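Local coordinates for hypothetical conserved protein (Geobacillus kaustophilus, PDB 2QYH), which is of unknown function but, as a member of the haloacid dehalogenase-like hydrolase family, is probably a magnesium-dependent phosphatase, at residues A124-A129 against V168-V173; A146-R151 against E156-N161. One frame throughout, in Å; residues are numbered along the deposited sequence.

Contact 1: A124-A129 against V168-V173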
ATOM      1  N   ALA D 124       7.799   0.009 -14.059  1.00 46.37           N
ATOM      2  CA  ALA D 124       6.533   0.698 -14.189  1.00 45.37           C
ATOM      3  C   ALA D 124       5.453  -0.372 -14.246  1.00 45.37           C
ATOM      4  O   ALA D 124       4.313  -0.154 -13.823  1.00 46.37           O
ATOM      5  CB  ALA D 124       6.524   1.531 -15.453  1.00 34.36           C
ATOM      6  N   SER D 125       5.824  -1.539 -14.764  1.00 37.70           N
ATOM      7  CA  SER D 125       4.877  -2.636 -14.869  1.00 37.70           C
ATOM      8  C   SER D 125       4.514  -3.181 -13.488  1.00 37.70           C
ATOM      9  O   SER D 125       3.465  -3.803 -13.313  1.00 37.70           O
ATOM     10  CB  SER D 125       5.440  -3.752 -15.756  1.00 46.36           C
ATOM     11  OG  SER D 125       6.565  -4.371 -15.171  1.00 47.36           O
ATOM     12  N   LEU D 126       5.390  -2.950 -12.515  1.00 33.68           N
ATOM     13  CA  LEU D 126       5.157  -3.376 -11.137  1.00 32.68           C
ATOM     14  C   LEU D 126       4.476  -2.199 -10.439  1.00 32.68           C
ATOM     15  O   LEU D 126       4.174  -2.250  -9.241  1.00 32.68           O
ATOM     16  CB  LEU D 126       6.489  -3.682 -10.454  1.00 37.31           C
ATOM     17  CG  LEU D 126       6.937  -5.138 -10.298  1.00 38.31           C
ATOM     18  CD1 LEU D 126       6.436  -5.985 -11.448  1.00 39.31           C
ATOM     19  CD2 LEU D 126       8.454  -5.178 -10.205  1.00 37.31           C
ATOM     20  N   LYS D 127       4.241  -1.148 -11.227  1.00 36.62           N
ATOM     21  CA  LYS D 127       3.616   0.096 -10.790  1.00 36.62           C
ATOM     22  C   LYS D 127       4.516   0.887  -9.856  1.00 35.62           C
ATOM     23  O   LYS D 127       4.050   1.543  -8.924  1.00 35.62           O
ATOM     24  CB  LYS D 127       2.258  -0.170 -10.127  1.00 34.52           C
ATOM     25  CG  LYS D 127       1.207  -0.715 -11.082  1.00 34.52           C
ATOM     26  CD  LYS D 127       1.102   0.152 -12.335  1.00 37.52           C
ATOM     27  CE  LYS D 127       0.056  -0.377 -13.304  1.00 39.52           C
ATOM     28  NZ  LYS D 127      -1.316  -0.329 -12.723  1.00 41.52           N
ATOM     29  N   PHE D 128       5.815   0.821 -10.126  1.00 36.82           N
ATOM     30  CA  PHE D 128       6.801   1.547  -9.341  1.00 36.82           C
ATOM     31  C   PHE D 128       7.614   2.534 -10.159  1.00 37.82           C
ATOM     32  O   PHE D 128       7.849   2.341 -11.360  1.00 37.82           O
ATOM     33  CB  PHE D 128       7.743   0.576  -8.633  1.00 32.52           C
ATOM     34  CG  PHE D 128       7.236   0.107  -7.316  1.00 30.52           C
ATOM     35  CD1 PHE D 128       6.431  -1.020  -7.229  1.00 30.52           C
ATOM     36  CD2 PHE D 128       7.556   0.806  -6.156  1.00 29.52           C
ATOM     37  CE1 PHE D 128       5.946  -1.453  -6.002  1.00 29.52           C
ATOM     38  CE2 PHE D 128       7.076   0.385  -4.921  1.00 29.52           C
ATOM     39  CZ  PHE D 128       6.268  -0.747  -4.844  1.00 29.52           C
ATOM     40  N   ALA D 129       8.029   3.604  -9.505  1.00 40.04           N
ATOM     41  CA  ALA D 129       8.832   4.607 -10.156  1.00 41.04           C
ATOM     42  C   ALA D 129      10.279   4.116 -10.122  1.00 42.04           C
ATOM     43  O   ALA D 129      10.602   3.175  -9.389  1.00 42.04           O
ATOM     44  CB  ALA D 129       8.688   5.931  -9.399  1.00 15.16           C
ATOM     45  N   VAL D 168      15.651 -15.876 -11.957  1.00 35.68           N
ATOM     46  CA  VAL D 168      14.303 -16.234 -12.387  1.00 35.68           C
ATOM     47  C   VAL D 168      13.699 -15.040 -13.116  1.00 36.68           C
ATOM     48  O   VAL D 168      13.421 -14.003 -12.506  1.00 37.68           O
ATOM     49  CB  VAL D 168      13.412 -16.593 -11.177  1.00 33.65           C
ATOM     50  CG1 VAL D 168      12.036 -17.055 -11.647  1.00 33.65           C
ATOM     51  CG2 VAL D 168      14.087 -17.670 -10.339  1.00 33.65           C
ATOM     52  N   ARG D 169      13.488 -15.192 -14.419  1.00 37.96           N
ATOM     53  CA  ARG D 169      12.956 -14.118 -15.244  1.00 38.96           C
ATOM     54  C   ARG D 169      11.459 -13.887 -15.062  1.00 38.96           C
ATOM     55  O   ARG D 169      10.678 -14.832 -14.934  1.00 38.96           O
ATOM     56  CB  ARG D 169      13.285 -14.405 -16.717  1.00 44.08           C
ATOM     57  CG  ARG D 169      12.956 -13.273 -17.689  1.00 44.08           C
ATOM     58  CD  ARG D 169      13.693 -13.452 -19.017  1.00 43.08           C
ATOM     59  NE  ARG D 169      15.137 -13.270 -18.868  1.00 42.08           N
ATOM     60  CZ  ARG D 169      15.741 -12.090 -18.756  1.00 41.08           C
ATOM     61  NH1 ARG D 169      15.032 -10.971 -18.782  1.00 40.08           N
ATOM     62  NH2 ARG D 169      17.057 -12.028 -18.605  1.00 40.08           N
ATOM     63  N   TRP D 170      11.068 -12.615 -15.050  1.00 42.76           N
ATOM     64  CA  TRP D 170       9.668 -12.231 -14.892  1.00 42.76           C
ATOM     65  C   TRP D 170       9.293 -11.129 -15.883  1.00 43.76           C
ATOM     66  O   TRP D 170       8.124 -10.757 -15.991  1.00 43.76           O
ATOM     67  CB  TRP D 170       9.406 -11.726 -13.468  1.00 35.20           C
ATOM     68  CG  TRP D 170      10.269 -10.564 -13.101  1.00 34.20           C
ATOM     69  CD1 TRP D 170      11.558 -10.611 -12.660  1.00 33.20           C
ATOM     70  CD2 TRP D 170       9.927  -9.174 -13.209  1.00 33.20           C
ATOM     71  NE1 TRP D 170      12.049  -9.335 -12.487  1.00 32.20           N
ATOM     72  CE2 TRP D 170      11.074  -8.438 -12.815  1.00 33.20           C
ATOM     73  CE3 TRP D 170       8.776  -8.482 -13.595  1.00 33.20           C
ATOM     74  CZ2 TRP D 170      11.092  -7.037 -12.801  1.00 33.20           C
ATOM     75  CZ3 TRP D 170       8.798  -7.091 -13.579  1.00 33.20           C
ATOM     76  CH2 TRP D 170       9.950  -6.385 -13.183  1.00 33.20           C
ATOM     77  N   HIS D 171      10.286 -10.594 -16.588  1.00 54.49           N
ATOM     78  CA  HIS D 171      10.043  -9.535 -17.567  1.00 55.49           C
ATOM     79  C   HIS D 171      11.049  -9.662 -18.712  1.00 56.49           C
ATOM     80  O   HIS D 171      12.056 -10.357 -18.579  1.00 56.49           O
ATOM     81  CB  HIS D 171      10.157  -8.163 -16.881  1.00 47.88           C
ATOM     82  CG  HIS D 171       9.762  -7.003 -17.751  1.00 49.88           C
ATOM     83  ND1 HIS D 171      10.648  -6.362 -18.591  1.00 51.88           N
ATOM     84  CD2 HIS D 171       8.574  -6.369 -17.903  1.00 50.88           C
ATOM     85  CE1 HIS D 171      10.027  -5.381 -19.219  1.00 51.88           C
ATOM     86  NE2 HIS D 171       8.766  -5.363 -18.819  1.00 51.88           N
ATOM     87  N   ASP D 172      10.770  -9.014 -19.839  1.00 53.85           N
ATOM     88  CA  ASP D 172      11.667  -9.064 -20.990  1.00 52.85           C
ATOM     89  C   ASP D 172      13.042  -8.513 -20.682  1.00 52.85           C
ATOM     90  O   ASP D 172      14.040  -8.996 -21.211  1.00 52.85           O
ATOM     91  CB  ASP D 172      11.096  -8.268 -22.162  1.00 68.21           C
ATOM     92  CG  ASP D 172      10.074  -9.052 -22.944  1.00 69.21           C
ATOM     93  OD1 ASP D 172       9.461  -8.489 -23.868  1.00 71.21           O
ATOM     94  OD2 ASP D 172       9.891 -10.244 -22.625  1.00 70.21           O
ATOM     95  N   VAL D 173      13.104  -7.499 -19.831  1.00 45.33           N
ATOM     96  CA  VAL D 173      14.390  -6.897 -19.521  1.00 44.33           C
ATOM     97  C   VAL D 173      14.806  -6.922 -18.057  1.00 44.33           C
ATOM     98  O   VAL D 173      15.673  -6.147 -17.645  1.00 44.33           O
ATOM     99  CB  VAL D 173      14.438  -5.432 -20.019  1.00 36.84           C
ATOM    100  CG1 VAL D 173      14.252  -5.387 -21.529  1.00 36.84           C
ATOM    101  CG2 VAL D 173      13.362  -4.615 -19.334  1.00 35.84           C
TER
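Both methyls of Leu126 meet the six-membered half of the Trp170 indole, the two side chains arriving from opposite directions. Leu126 CD1 lies 3.4 Å from Trp170 CZ3, while Leu126 CD2 is 3.5 Å from Trp170 CH2; both methyls lie on one side of the indole plane, along the CZ3-CH2 bond. CD1 approaches obliquely. Beside the leucine, Ser125 sets its hydroxyl at the indole edge, near the ring plane, with Ser125 OG 3.9 Å from Trp170 CZ3; the same oxygen also lies 3.9 Å from His171 CD2. At this range from ring carbons these are van der Waals contacts; the polar partner of Ser125 OG is the carbonyl of Ser122, in helix 117-124.

Further out, the indole is positioned by its own strand. Its CG stands between the backbone N and the carbonyl carbon (chi1 58°), which turns the indole across toward residues 124-129, and His171 CB lies over the other face, offset toward the rim, 3.6 Å above the plane. The imidazole is in turn restrained by a nearly straight bond from Val173 N to His171 ND1 (3.0 Å, 177°). On the other segment, residues 124-127 form a type I beta turn at the end of helix 117-124, finished by a Schellman motif at Lys127, whose side chain and carbonyl bond to the second subunit. An alanine in place of Trp170 would probably leave the Leu126 methyls without their aromatic partner and open a gap between the helix end and the strand.

Small, and lying at the surface, the contact joins helix 117-124 to edge strand 165-171 through apolar and aromatic carbon, with the serine hydroxyl turned to the helix carbonyl; its cohesion therefore rests on dispersion and on shielding carbon from water.

Contact 2: A146-R151 against E156-N161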
ATOM      1  N   ALA D 146      17.718  -9.124  -5.382  1.00 38.39           N
ATOM      2  CA  ALA D 146      18.140  -8.072  -6.288  1.00 38.39           C
ATOM      3  C   ALA D 146      17.505  -8.284  -7.642  1.00 39.39           C
ATOM      4  O   ALA D 146      16.881  -9.318  -7.896  1.00 39.39           O
ATOM      5  CB  ALA D 146      19.666  -8.056  -6.409  1.00 23.70           C
ATOM      6  N   LEU D 147      17.662  -7.287  -8.505  1.00 42.59           N
ATOM      7  CA  LEU D 147      17.115  -7.338  -9.847  1.00 43.59           C
ATOM      8  C   LEU D 147      18.222  -7.063 -10.847  1.00 43.59           C
ATOM      9  O   LEU D 147      18.971  -6.093 -10.706  1.00 44.59           O
ATOM     10  CB  LEU D 147      16.010  -6.296 -10.002  1.00 44.40           C
ATOM     11  CG  LEU D 147      14.711  -6.529  -9.231  1.00 44.40           C
ATOM     12  CD1 LEU D 147      13.887  -5.259  -9.235  1.00 43.40           C
ATOM     13  CD2 LEU D 147      13.931  -7.680  -9.860  1.00 44.40           C
ATOM     14  N   LEU D 148      18.333  -7.934 -11.844  1.00 39.24           N
ATOM     15  CA  LEU D 148      19.333  -7.776 -12.891  1.00 40.24           C
ATOM     16  C   LEU D 148      18.581  -7.384 -14.142  1.00 41.24           C
ATOM     17  O   LEU D 148      17.610  -8.045 -14.520  1.00 41.24           O
ATOM     18  CB  LEU D 148      20.077  -9.087 -13.141  1.00 41.59           C
ATOM     19  CG  LEU D 148      21.092  -9.066 -14.290  1.00 41.59           C
ATOM     20  CD1 LEU D 148      22.217  -8.095 -13.969  1.00 41.59           C
ATOM     21  CD2 LEU D 148      21.646 -10.457 -14.498  1.00 42.59           C
ATOM     22  N   PHE D 149      19.014  -6.308 -14.784  1.00 63.14           N
ATOM     23  CA  PHE D 149      18.336  -5.871 -15.986  1.00 64.14           C
ATOM     24  C   PHE D 149      19.112  -6.195 -17.251  1.00 65.14           C
ATOM     25  O   PHE D 149      20.097  -5.536 -17.590  1.00 65.14           O
ATOM     26  CB  PHE D 149      18.026  -4.382 -15.896  1.00 44.28           C
ATOM     27  CG  PHE D 149      17.136  -4.034 -14.742  1.00 44.28           C
ATOM     28  CD1 PHE D 149      17.661  -3.885 -13.464  1.00 45.28           C
ATOM     29  CD2 PHE D 149      15.760  -3.912 -14.922  1.00 44.28           C
ATOM     30  CE1 PHE D 149      16.831  -3.623 -12.380  1.00 44.28           C
ATOM     31  CE2 PHE D 149      14.923  -3.651 -13.847  1.00 45.28           C
ATOM     32  CZ  PHE D 149      15.459  -3.506 -12.571  1.00 45.28           C
ATOM     33  N   CYS D 150      18.648  -7.242 -17.928  1.00 40.41           N
ATOM     34  CA  CYS D 150      19.232  -7.717 -19.167  1.00 41.41           C
ATOM     35  C   CYS D 150      18.194  -8.641 -19.784  1.00 42.41           C
ATOM     36  O   CYS D 150      17.271  -9.095 -19.096  1.00 41.41           O
ATOM     37  CB  CYS D 150      20.522  -8.499 -18.899  1.00 50.58           C
ATOM     38  SG  CYS D 150      20.260 -10.191 -18.322  1.00 49.58           S
ATOM     39  N   ARG D 151      18.349  -8.923 -21.076  1.00 41.96           N
ATOM     40  CA  ARG D 151      17.421  -9.793 -21.788  1.00 42.96           C
ATOM     41  C   ARG D 151      17.820 -11.258 -21.632  1.00 42.96           C
ATOM     42  O   ARG D 151      18.948 -11.568 -21.244  1.00 42.96           O
ATOM     43  CB  ARG D 151      17.370  -9.399 -23.267  1.00 55.41           C
ATOM     44  CG  ARG D 151      16.811  -8.003 -23.497  1.00 56.41           C
ATOM     45  CD  ARG D 151      16.977  -7.543 -24.938  1.00 58.41           C
ATOM     46  NE  ARG D 151      16.446  -6.199 -25.145  1.00 59.41           N
ATOM     47  CZ  ARG D 151      15.149  -5.902 -25.165  1.00 61.41           C
ATOM     48  NH1 ARG D 151      14.242  -6.859 -24.996  1.00 59.41           N
ATOM     49  NH2 ARG D 151      14.758  -4.644 -25.349  1.00 62.41           N
ATOM     50  N   GLU D 156      22.799 -16.138 -19.825  1.00 57.61           N
ATOM     51  CA  GLU D 156      23.671 -17.320 -19.758  1.00 57.61           C
ATOM     52  C   GLU D 156      24.925 -17.156 -18.881  1.00 55.61           C
ATOM     53  O   GLU D 156      25.125 -17.912 -17.928  1.00 55.61           O
ATOM     54  CB  GLU D 156      24.087 -17.751 -21.171  1.00100.99           C
ATOM     55  CG  GLU D 156      25.163 -18.838 -21.211  1.00100.99           C
ATOM     56  CD  GLU D 156      24.682 -20.170 -20.666  1.00100.99           C
ATOM     57  OE1 GLU D 156      24.163 -20.199 -19.532  1.00100.99           O
ATOM     58  OE2 GLU D 156      24.830 -21.193 -21.370  1.00100.99           O
ATOM     59  N   PRO D 157      25.785 -16.169 -19.194  1.00 51.04           N
ATOM     60  CA  PRO D 157      27.008 -15.942 -18.412  1.00 50.04           C
ATOM     61  C   PRO D 157      26.750 -15.819 -16.913  1.00 49.04           C
ATOM     62  O   PRO D 157      27.332 -16.552 -16.115  1.00 49.04           O
ATOM     63  CB  PRO D 157      27.560 -14.649 -19.006  1.00 48.37           C
ATOM     64  CG  PRO D 157      27.113 -14.728 -20.432  1.00 48.37           C
ATOM     65  CD  PRO D 157      25.687 -15.194 -20.298  1.00 49.37           C
ATOM     66  N   TYR D 158      25.877 -14.885 -16.541  1.00 49.24           N
ATOM     67  CA  TYR D 158      25.523 -14.646 -15.141  1.00 48.24           C
ATOM     68  C   TYR D 158      25.069 -15.933 -14.469  1.00 48.24           C
ATOM     69  O   TYR D 158      25.539 -16.281 -13.384  1.00 47.24           O
ATOM     70  CB  TYR D 158      24.405 -13.607 -15.061  1.00 46.10           C
ATOM     71  CG  TYR D 158      24.777 -12.271 -15.653  1.00 45.10           C
ATOM     72  CD1 TYR D 158      25.792 -11.502 -15.091  1.00 44.10           C
ATOM     73  CD2 TYR D 158      24.118 -11.776 -16.778  1.00 44.10           C
ATOM     74  CE1 TYR D 158      26.145 -10.269 -15.634  1.00 44.10           C
ATOM     75  CE2 TYR D 158      24.463 -10.544 -17.332  1.00 44.10           C
ATOM     76  CZ  TYR D 158      25.477  -9.799 -16.753  1.00 45.10           C
ATOM     77  OH  TYR D 158      25.825  -8.582 -17.286  1.00 45.10           O
ATOM     78  N   VAL D 159      24.146 -16.630 -15.124  1.00 39.96           N
ATOM     79  CA  VAL D 159      23.627 -17.892 -14.621  1.00 39.96           C
ATOM     80  C   VAL D 159      24.790 -18.840 -14.350  1.00 40.96           C
ATOM     81  O   VAL D 159      24.872 -19.452 -13.285  1.00 40.96           O
ATOM     82  CB  VAL D 159      22.678 -18.556 -15.660  1.00 32.73           C
ATOM     83  CG1 VAL D 159      22.248 -19.936 -15.178  1.00 32.73           C
ATOM     84  CG2 VAL D 159      21.458 -17.673 -15.900  1.00 31.73           C
ATOM     85  N   ARG D 160      25.688 -18.933 -15.331  1.00 46.36           N
ATOM     86  CA  ARG D 160      26.868 -19.796 -15.295  1.00 47.36           C
ATOM     87  C   ARG D 160      27.952 -19.376 -14.300  1.00 46.36           C
ATOM     88  O   ARG D 160      28.509 -20.218 -13.594  1.00 45.36           O
ATOM     89  CB  ARG D 160      27.491 -19.854 -16.688  1.00 80.31           C
ATOM     90  CG  ARG D 160      27.967 -21.223 -17.129  1.00 83.31           C
ATOM     91  CD  ARG D 160      26.818 -22.031 -17.705  1.00 84.31           C
ATOM     92  NE  ARG D 160      25.949 -22.587 -16.674  1.00 84.90           N
ATOM     93  CZ  ARG D 160      24.716 -23.032 -16.899  1.00 84.90           C
ATOM     94  NH1 ARG D 160      24.199 -22.979 -18.122  1.00 84.90           N
ATOM     95  NH2 ARG D 160      24.006 -23.542 -15.905  1.00 84.90           N
ATOM     96  N   ASN D 161      28.259 -18.082 -14.247  1.00 48.84           N
ATOM     97  CA  ASN D 161      29.305 -17.596 -13.354  1.00 48.84           C
ATOM     98  C   ASN D 161      28.885 -17.415 -11.908  1.00 47.84           C
ATOM     99  O   ASN D 161      29.733 -17.219 -11.039  1.00 47.84           O
ATOM    100  CB  ASN D 161      29.875 -16.267 -13.859  1.00 67.78           C
ATOM    101  CG  ASN D 161      30.448 -16.370 -15.259  1.00 67.78           C
ATOM    102  OD1 ASN D 161      31.031 -17.390 -15.634  1.00 64.78           O
ATOM    103  ND2 ASN D 161      30.298 -15.302 -16.036  1.00 67.78           N
TER
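The phenol ring of Tyr158 receives Leu148 on one face and Cys150 at an oblique angle. Leu148 CD2 stands 3.6 Å above the ring plane, displaced toward the rim on the CD2 side, and is 3.6 Å from Tyr158 CD2. Measured to the ring centroid the separation is 3.9 Å, 23° off the normal, which makes this a CH-pi contact. The sulfur is more distant: Cys150 SG comes to 4.3 Å from Tyr158 CE2 and stands 64° from the ring normal, a looser sulfur-aromatic approach.

Leu148 and Cys150 are two residues apart on an extended chain, so both side chains leave it toward the helix. In Leu148 a chi1 of 176° extends the branch toward the helix, and the second torsion turns CD2 to the ring. Tyr158 leans in from the helix with CG anti to its carbonyl carbon. Its hydroxyl is hydrogen-bonded to His99 ND1 and Asn97 ND2, outside both segments; the buried polar end of the ring is thus satisfied, and its position is fixed from beyond the contact, while the leucine methyl and the sulfur press on the ring itself.

All three touching residues are buried. Strand 145-148 is the central member of a five-stranded antiparallel sheet, flanked by strands 101-104 and 174-179, and Leu148 also packs on Leu101 and Thr175 of these neighbours. Helix 156-161, placed between strands 145-148 and 165-171 in the chain, folds back to cover one face of the sheet, an alpha/beta layering consistent with the cap domain of Cof-type HAD hydrolases.

How the contacts relate
Contacts 1 and 2, their centres about 15 Å apart, serve one antiparallel sheet: contact 1 reaches its edge strand 165-171, contact 2 its middle strand 145-148. In chain order, both segments of contact 2 fall between those of contact 1, and helix 156-161 leads directly into strand 165-171. They also touch. Arg169 NH1, probably hydrogen-bonded to Cys150 O at 2.9 Å, ties the two together, while Trp170 NE1 packs 3.6 Å from Leu147 CD2. Contact 1 is at the surface, with a glycerol, probably from the crystallisation liquor, its nearest atom about 3 Å from the Trp170 side chain; contact 2 is buried. Asp9, Asp11 and Thr13, which fit the HAD DxDx(T/V) pattern and may mark the active site, belong to neither.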